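Local coordinates for protein beta-galactosidase (Streptococcus pneumoniae, PDB 4CU9) that hydrolyses terminal beta-galactosides and, in the fragment crystallised here, is a calcium-containing carbohydrate-binding module that probably recognises galactose-containing glycans, at residues 124-129 / 158-163; 50-55 / 90-95. One frame throughout, in Å; residues are numbered along the deposited sequence.

Contact 1 (124-129 / 158-163); sequences HPFNNP and AKAMRW. Unlike the reference sequence in segment 158-163: Ala160 (reference Val). With EDO (1,2-ethanediol), chain D.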
ATOM      1  N   HIS A 124     -10.315  13.408   1.755  1.00  9.63           N
ATOM      2  CA  HIS A 124      -8.890  13.426   2.074  1.00  9.58           C
ATOM      3  C   HIS A 124      -8.069  13.613   0.772  1.00  9.31           C
ATOM      4  O   HIS A 124      -8.390  13.031  -0.268  1.00  9.59           O
ATOM      5  CB  HIS A 124      -8.462  12.149   2.787  1.00  9.96           C
ATOM      6  CG  HIS A 124      -7.104  12.245   3.422  1.00 10.53           C
ATOM      7  ND1 HIS A 124      -5.925  12.052   2.732  1.00 10.94           N
ATOM      8  CD2 HIS A 124      -6.747  12.629   4.673  1.00 10.66           C
ATOM      9  CE1 HIS A 124      -4.905  12.244   3.555  1.00 10.90           C
ATOM     10  NE2 HIS A 124      -5.382  12.601   4.737  1.00 10.63           N
ATOM     11  N   PRO A 125      -7.008  14.410   0.811  1.00  9.23           N
ATOM     12  CA  PRO A 125      -6.239  14.622  -0.455  1.00  9.63           C
ATOM     13  C   PRO A 125      -5.629  13.372  -1.101  1.00  9.50           C
ATOM     14  O   PRO A 125      -5.348  13.382  -2.280  1.00  9.54           O
ATOM     15  CB  PRO A 125      -5.188  15.669  -0.058  1.00 10.05           C
ATOM     16  CG  PRO A 125      -5.117  15.612   1.422  1.00 10.44           C
ATOM     17  CD  PRO A 125      -6.479  15.229   1.907  1.00 10.30           C
ATOM     18  N   PHE A 126      -5.474  12.284  -0.335  1.00  9.71           N
ATOM     19  CA  PHE A 126      -5.031  11.014  -0.860  1.00  9.78           C
ATOM     20  C   PHE A 126      -5.987  10.489  -1.927  1.00  9.68           C
ATOM     21  O   PHE A 126      -5.562   9.771  -2.825  1.00  9.35           O
ATOM     22  CB  PHE A 126      -4.869   9.960   0.237  1.00  9.35           C
ATOM     23  CG  PHE A 126      -3.594  10.073   1.003  1.00  9.31           C
ATOM     24  CD1 PHE A 126      -2.774  11.203   0.932  1.00  9.52           C
ATOM     25  CD2 PHE A 126      -3.216   9.046   1.805  1.00  9.23           C
ATOM     26  CE1 PHE A 126      -1.585  11.251   1.650  1.00  9.71           C
ATOM     27  CE2 PHE A 126      -2.059   9.094   2.547  1.00  9.05           C
ATOM     28  CZ  PHE A 126      -1.222  10.179   2.449  1.00  9.84           C
ATOM     29  N   ASN A 127      -7.235  10.921  -1.896  1.00  9.83           N
ATOM     30  CA  ASN A 127      -8.215  10.411  -2.797  1.00 10.70           C
ATOM     31  C   ASN A 127      -8.260  11.127  -4.150  1.00 11.57           C
ATOM     32  O   ASN A 127      -9.000  10.711  -5.039  1.00 11.72           O
ATOM     33  CB  ASN A 127      -9.582  10.409  -2.110  1.00 11.33           C
ATOM     34  CG  ASN A 127     -10.575   9.490  -2.777  1.00 11.08           C
ATOM     35  OD1 ASN A 127     -10.241   8.387  -3.184  1.00 10.92           O
ATOM     36  ND2 ASN A 127     -11.817   9.946  -2.894  1.00 11.60           N
ATOM     37  N   ASN A 128      -7.412  12.132  -4.346  1.00 11.26           N
ATOM     38  CA  ASN A 128      -7.348  12.843  -5.583  1.00 11.78           C
ATOM     39  C   ASN A 128      -6.143  12.346  -6.390  1.00 12.15           C
ATOM     40  O   ASN A 128      -5.014  12.548  -5.971  1.00 11.71           O
ATOM     41  CB  ASN A 128      -7.223  14.344  -5.306  1.00 12.53           C
ATOM     42  CG  ASN A 128      -7.055  15.165  -6.599  1.00 13.93           C
ATOM     43  OD1 ASN A 128      -6.990  14.622  -7.687  1.00 14.14           O
ATOM     44  ND2 ASN A 128      -6.964  16.454  -6.454  1.00 16.06           N
ATOM     45  N   PRO A 129      -6.373  11.690  -7.541  1.00 13.14           N
ATOM     46  CA  PRO A 129      -5.267  11.083  -8.283  1.00 14.61           C
ATOM     47  C   PRO A 129      -4.179  12.074  -8.706  1.00 14.71           C
ATOM     48  O   PRO A 129      -3.028  11.666  -8.937  1.00 15.11           O
ATOM     49  CB  PRO A 129      -5.940  10.560  -9.564  1.00 14.74           C
ATOM     50  CG  PRO A 129      -7.379  10.469  -9.242  1.00 15.00           C
ATOM     51  CD  PRO A 129      -7.676  11.477  -8.207  1.00 13.75           C
ATOM     52  N   ALA A 158       9.691  12.371  -0.270  1.00 14.31           N
ATOM     53  CA  ALA A 158       8.265  12.245  -0.097  1.00 13.43           C
ATOM     54  C   ALA A 158       7.871  12.058   1.370  1.00 12.59           C
ATOM     55  O   ALA A 158       8.640  11.539   2.200  1.00 12.36           O
ATOM     56  CB  ALA A 158       7.742  11.069  -0.913  1.00 14.36           C
ATOM     57  N   LYS A 159       6.667  12.494   1.655  1.00 11.83           N
ATOM     58  CA  LYS A 159       6.036  12.295   2.959  1.00 12.24           C
ATOM     59  C   LYS A 159       5.171  11.040   2.963  1.00 10.81           C
ATOM     60  O   LYS A 159       4.758  10.556   4.034  1.00 11.11           O
ATOM     61  CB  LYS A 159       5.197  13.514   3.279  1.00 13.99           C
ATOM     62  CG  LYS A 159       6.072  14.712   3.607  1.00 15.19           C
ATOM     63  CD  LYS A 159       5.338  16.012   3.853  1.00 17.08           C
ATOM     64  CE  LYS A 159       6.410  17.111   4.007  1.00 18.25           C
ATOM     65  NZ  LYS A 159       5.943  18.461   4.423  1.00 20.69           N
ATOM     66  N   ALA A 160       4.885  10.525   1.774  1.00 10.29           N
ATOM     67  CA  ALA A 160       4.069   9.309   1.616  1.00  9.60           C
ATOM     68  C   ALA A 160       4.380   8.697   0.266  1.00  9.61           C
ATOM     69  O   ALA A 160       4.597   9.429  -0.709  1.00  9.51           O
ATOM     70  CB  ALA A 160       2.581   9.614   1.694  1.00  9.55           C
ATOM     71  N   MET A 161       4.414   7.368   0.228  1.00  9.47           N
ATOM     72  CA  MET A 161       4.606   6.602  -1.017  1.00  9.91           C
ATOM     73  C   MET A 161       3.478   5.595  -1.063  1.00  9.50           C
ATOM     74  O   MET A 161       2.942   5.230  -0.022  1.00  9.76           O
ATOM     75  CB  MET A 161       5.947   5.869  -1.014  1.00 10.21           C
ATOM     76  CG  MET A 161       7.136   6.810  -0.972  1.00 10.77           C
ATOM     77  SD  MET A 161       7.513   7.720  -2.476  1.00 11.67           S
ATOM     78  CE  MET A 161       7.840   6.419  -3.631  1.00 11.32           C
ATOM     79  N   ARG A 162       3.074   5.211  -2.264  1.00  9.54           N
ATOM     80  CA  ARG A 162       2.101   4.160  -2.428  1.00  8.95           C
ATOM     81  C   ARG A 162       2.352   3.339  -3.682  1.00  8.78           C
ATOM     82  O   ARG A 162       3.076   3.737  -4.609  1.00  8.78           O
ATOM     83  CB  ARG A 162       0.657   4.713  -2.439  1.00  9.20           C
ATOM     84  CG  ARG A 162       0.236   5.356  -3.735  1.00  9.38           C
ATOM     85  CD  ARG A 162      -1.145   5.919  -3.658  1.00  9.54           C
ATOM     86  NE  ARG A 162      -1.596   6.322  -4.966  1.00  9.56           N
ATOM     87  CZ  ARG A 162      -2.826   6.719  -5.248  1.00  9.80           C
ATOM     88  NH1 ARG A 162      -3.750   6.780  -4.278  1.00  9.89           N
ATOM     89  NH2 ARG A 162      -3.120   7.073  -6.492  1.00 10.14           N
ATOM     90  N   TRP A 163       1.681   2.197  -3.703  1.00  8.47           N
ATOM     91  CA  TRP A 163       1.582   1.375  -4.890  1.00  8.65           C
ATOM     92  C   TRP A 163       0.124   1.404  -5.311  1.00  8.77           C
ATOM     93  O   TRP A 163      -0.804   1.063  -4.501  1.00  8.46           O
ATOM     94  CB  TRP A 163       2.029  -0.065  -4.616  1.00  8.73           C
ATOM     95  CG  TRP A 163       3.475  -0.208  -4.367  1.00  9.23           C
ATOM     96  CD1 TRP A 163       4.092  -0.180  -3.185  1.00  9.90           C
ATOM     97  CD2 TRP A 163       4.495  -0.320  -5.356  1.00 10.07           C
ATOM     98  NE1 TRP A 163       5.443  -0.311  -3.347  1.00 10.43           N
ATOM     99  CE2 TRP A 163       5.720  -0.388  -4.683  1.00 10.34           C
ATOM    100  CE3 TRP A 163       4.491  -0.372  -6.740  1.00 10.95           C
ATOM    101  CZ2 TRP A 163       6.933  -0.558  -5.351  1.00 10.59           C
ATOM    102  CZ3 TRP A 163       5.727  -0.536  -7.413  1.00 10.75           C
ATOM    103  CH2 TRP A 163       6.910  -0.635  -6.694  1.00 10.34           C
TER
HETATM  104  C1  EDO D3000      -7.370   7.190  -5.282  1.00 12.23           C
HETATM  105  O1  EDO D3000      -6.648   6.229  -4.484  1.00 12.15           O
HETATM  106  C2  EDO D3000      -6.525   8.329  -5.867  1.00 12.17           C
HETATM  107  O2  EDO D3000      -5.788   7.861  -6.994  1.00 12.23           O

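Contact 2 (50-55 / 90-95); sequences TNWSPT and SGTDAP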
ATOM      1  N   THR A  50      -5.682  -6.947   2.878  1.00 10.43           N
ATOM      2  CA  THR A  50      -6.345  -7.300   1.672  1.00 10.80           C
ATOM      3  C   THR A  50      -7.484  -6.307   1.460  1.00 10.24           C
ATOM      4  O   THR A  50      -7.938  -5.648   2.416  1.00  9.25           O
ATOM      5  CB  THR A  50      -6.936  -8.683   2.003  1.00 12.83           C
ATOM      6  OG1 THR A  50      -6.028  -9.764   1.703  1.00 17.27           O
ATOM      7  CG2 THR A  50      -8.266  -8.859   1.617  1.00 10.33           C
ATOM      8  N   ASN A  51      -7.936  -6.188   0.222  1.00  9.96           N
ATOM      9  CA  ASN A  51      -9.193  -5.422  -0.063  1.00 10.39           C
ATOM     10  C   ASN A  51     -10.245  -6.351  -0.612  1.00 10.44           C
ATOM     11  O   ASN A  51     -11.112  -5.940  -1.375  1.00 10.43           O
ATOM     12  CB  ASN A  51      -8.937  -4.303  -1.068  1.00 10.09           C
ATOM     13  CG  ASN A  51      -8.686  -4.837  -2.463  1.00 10.52           C
ATOM     14  OD1 ASN A  51      -8.055  -5.895  -2.630  1.00  9.47           O
ATOM     15  ND2 ASN A  51      -9.178  -4.120  -3.476  1.00 10.44           N
ATOM     16  N   TRP A  52     -10.167  -7.620  -0.208  1.00 11.76           N
ATOM     17  CA  TRP A  52     -11.125  -8.639  -0.622  1.00 12.51           C
ATOM     18  C   TRP A  52     -12.560  -8.186  -0.259  1.00 13.94           C
ATOM     19  O   TRP A  52     -12.830  -7.597   0.800  1.00 12.69           O
ATOM     20  CB  TRP A  52     -10.849  -9.996   0.075  1.00 13.55           C
ATOM     21  CG  TRP A  52     -11.762 -11.098  -0.439  1.00 14.13           C
ATOM     22  CD1 TRP A  52     -11.574 -11.843  -1.550  1.00 13.91           C
ATOM     23  CD2 TRP A  52     -13.008 -11.516   0.125  1.00 15.21           C
ATOM     24  NE1 TRP A  52     -12.630 -12.706  -1.738  1.00 16.19           N
ATOM     25  CE2 TRP A  52     -13.525 -12.529  -0.708  1.00 15.45           C
ATOM     26  CE3 TRP A  52     -13.742 -11.127   1.257  1.00 15.61           C
ATOM     27  CZ2 TRP A  52     -14.739 -13.162  -0.450  1.00 17.45           C
ATOM     28  CZ3 TRP A  52     -14.954 -11.750   1.512  1.00 17.16           C
ATOM     29  CH2 TRP A  52     -15.445 -12.761   0.659  1.00 16.48           C
ATOM     30  N   SER A  53     -13.465  -8.498  -1.168  1.00 15.58           N
ATOM     31  CA  SER A  53     -14.865  -8.272  -0.976  1.00 17.06           C
ATOM     32  C   SER A  53     -15.652  -9.392  -1.632  1.00 17.90           C
ATOM     33  O   SER A  53     -15.238  -9.928  -2.646  1.00 17.35           O
ATOM     34  CB  SER A  53     -15.272  -6.924  -1.583  1.00 18.01           C
ATOM     35  OG  SER A  53     -16.672  -6.707  -1.425  1.00 20.96           O
ATOM     36  N   PRO A  54     -16.813  -9.744  -1.057  1.00 19.46           N
ATOM     37  CA  PRO A  54     -17.714 -10.683  -1.764  1.00 22.40           C
ATOM     38  C   PRO A  54     -18.340 -10.106  -3.030  1.00 21.47           C
ATOM     39  O   PRO A  54     -18.755 -10.849  -3.915  1.00 23.91           O
ATOM     40  CB  PRO A  54     -18.822 -10.966  -0.730  1.00 21.01           C
ATOM     41  CG  PRO A  54     -18.746  -9.861   0.257  1.00 22.07           C
ATOM     42  CD  PRO A  54     -17.344  -9.339   0.254  1.00 21.56           C
ATOM     43  N   THR A  55     -18.414  -8.792  -3.104  1.00 23.12           N
ATOM     44  CA  THR A  55     -18.868  -8.102  -4.316  1.00 22.78           C
ATOM     45  C   THR A  55     -17.860  -7.056  -4.760  1.00 19.58           C
ATOM     46  O   THR A  55     -18.039  -5.874  -4.439  1.00 17.62           O
ATOM     47  CB  THR A  55     -20.206  -7.421  -4.040  1.00 25.22           C
ATOM     48  OG1 THR A  55     -20.064  -6.525  -2.916  1.00 27.03           O
ATOM     49  CG2 THR A  55     -21.273  -8.469  -3.729  1.00 26.21           C
ATOM     50  N   SER A  90      -7.749 -18.225  -2.187  1.00 16.47           N
ATOM     51  CA  SER A  90      -8.848 -18.367  -3.172  1.00 17.70           C
ATOM     52  C   SER A  90      -9.354 -17.028  -3.693  1.00 16.99           C
ATOM     53  O   SER A  90      -9.670 -16.922  -4.860  1.00 19.88           O
ATOM     54  CB  SER A  90     -10.034 -19.162  -2.617  1.00 19.78           C
ATOM     55  OG  SER A  90     -10.452 -18.580  -1.398  1.00 22.76           O
ATOM     56  N   GLY A  91      -9.365 -16.006  -2.845  1.00 15.83           N
ATOM     57  CA  GLY A  91      -9.949 -14.729  -3.189  1.00 14.95           C
ATOM     58  C   GLY A  91      -8.954 -13.654  -3.628  1.00 14.17           C
ATOM     59  O   GLY A  91      -9.351 -12.645  -4.264  1.00 14.11           O
ATOM     60  N   THR A  92      -7.682 -13.842  -3.281  1.00 12.47           N
ATOM     61  CA  THR A  92      -6.695 -12.781  -3.397  1.00 12.60           C
ATOM     62  C   THR A  92      -5.403 -13.226  -4.054  1.00 11.97           C
ATOM     63  O   THR A  92      -5.134 -14.444  -4.165  1.00 10.81           O
ATOM     64  CB  THR A  92      -6.376 -12.153  -2.040  1.00 13.46           C
ATOM     65  OG1 THR A  92      -5.775 -13.109  -1.170  1.00 13.57           O
ATOM     66  CG2 THR A  92      -7.644 -11.553  -1.406  1.00 12.93           C
ATOM     67  N   ASP A  93      -4.603 -12.234  -4.486  1.00 11.44           N
ATOM     68  CA  ASP A  93      -3.332 -12.490  -5.110  1.00 10.61           C
ATOM     69  C   ASP A  93      -2.507 -11.218  -5.162  1.00 10.23           C
ATOM     70  O   ASP A  93      -2.997 -10.121  -4.805  1.00  9.62           O
ATOM     71  CB  ASP A  93      -3.539 -13.033  -6.532  1.00 11.58           C
ATOM     72  CG  ASP A  93      -2.326 -13.827  -7.092  1.00 11.13           C
ATOM     73  OD1 ASP A  93      -1.239 -13.884  -6.499  1.00 10.44           O
ATOM     74  OD2 ASP A  93      -2.496 -14.420  -8.152  1.00 11.88           O
ATOM     75  N   ALA A  94      -1.272 -11.385  -5.638  1.00  9.63           N
ATOM     76  CA  ALA A  94      -0.483 -10.283  -6.165  1.00  9.65           C
ATOM     77  C   ALA A  94      -1.307  -9.606  -7.273  1.00  9.86           C
ATOM     78  O   ALA A  94      -2.210 -10.212  -7.842  1.00  9.42           O
ATOM     79  CB  ALA A  94       0.846 -10.782  -6.741  1.00  9.88           C
ATOM     80  N   PRO A  95      -0.991  -8.338  -7.588  1.00  9.39           N
ATOM     81  CA  PRO A  95      -1.764  -7.640  -8.588  1.00  9.75           C
ATOM     82  C   PRO A  95      -1.260  -7.945 -10.004  1.00 10.78           C
ATOM     83  O   PRO A  95      -0.139  -8.449 -10.166  1.00 11.40           O
ATOM     84  CB  PRO A  95      -1.488  -6.167  -8.267  1.00  9.51           C
ATOM     85  CG  PRO A  95      -0.114  -6.170  -7.622  1.00  9.25           C
ATOM     86  CD  PRO A  95      -0.048  -7.453  -6.880  1.00  9.66           C
TER

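Contact 1 (124-129 / 158-163)
Phe126 meets Ala160, and Phe126 O lies 3.8 Å from Arg162 NH1 and is hydrogen-bonded to Trp132 NE1, where a 3-10 turn of a long loop lies against strand 160-166 in the beta-sandwich of a galactose-binding-type module. Arg162 can be followed outward from the strand. Its CB points toward the loop; CG lies between the backbone N and the carbonyl carbon (chi1 78°), and from there the chain runs extended to NE. NE forms a salt bridge with Glu101 of the neighbouring strand 97-103, which helps fix the rotation of the guanidinium, and Trp132 adds a cation-pi contact. At the tip the two terminal nitrogens hold one molecule of 1,2-ethanediol, probably from the crystallisation liquor. Arg162 NH2 to diol O2 is 2.8 Å and nearly straight at 175°, whereas Arg162 NH1 to diol O1 is 3.0 Å and bent to 137°. The diol lies between the Arg162 guanidinium and residues 126-129, its C2 3.5 Å from Phe126 O and its O2 3.5 Å from Pro129 CA; Tyr117 OH also hydrogen-bonds it. An arginine suits this place because it can reach from a strand and spread several donors at its end.

The rest of the contact is apolar. The small methyl of Ala160 meets the far end of the Phe126 ring, Phe126 CZ to Ala160 CB 3.9 Å. His124 packs on one face of that ring, its CE1 3.5 Å above the plane and offset toward the rim, and His124 ND1 accepts the backbone N-H of Phe126 at 3.1 Å.

Contact 2 (50-55 / 90-95)
Trp52 brings the edge of its indole to the backbone of Gly91, while its CB rests against the methyl of Thr92. This packing joins the loop after strand 49-50 to the short, weakly bonded strand 92-93 at one end of the beta-sandwich. With CG anti to the backbone N (chi1 -175°), the indole extends toward 90-95, and its five-membered ring leads. Gly91 O lies near the ring plane, 3.6 Å from Trp52 CD1. Having no side chain, Gly91 lets its CA come within 3.7 Å of Trp52 NE1. Pro54 N lies over one face of the same ring, offset toward the rim. Around Pro54, Ser53 OG accepts from Thr55 N in an ST turn.

The side chains of Thr50 and Thr92 cross at about a right angle. The branch that does the touching is Thr92 CG2, which is 3.9 Å from both Trp52 CB and Thr50 OG1. Threonine serves two ends here: its methyl faces the other segment, while Thr92 OG1 hydrogen-bonds to Asp89 OD1, an atom that also accepts from Gly91 N. Thr50 and Thr92 both pack on Ala175 of strand 173-182. Across the two segments the chemistry is thus one of shape, with van der Waals contact joining them, while the hydrogen bonds of Thr92 OG1 and Asn51 OD1 go to Asp89 and Val174, outside the two segments.

Overall arrangement
From the N terminus, after strand 18-21 and part of the calcium site, the chain reaches 50-55, runs out and back along strands 61-70 and 73-86, and returns at 90-95, where contact 2 closes a loop with 34 residues between its segments. Contact 1 opens only afterwards: from 124-129 the chain continues through strands 132-139 and 149-158 before strand 160-166 closes the second loop. The two are therefore in series, neither nested nor crossed. Their centres lie about 22 Å apart on opposite sides of the chain's centre. Contact 2 joins the loop after strand 49-50 to strand 92-93; both strands pair with 173-182, antiparallel and parallel respectively. Contact 1 ties the loop before strand 132-139 to strand 160-166.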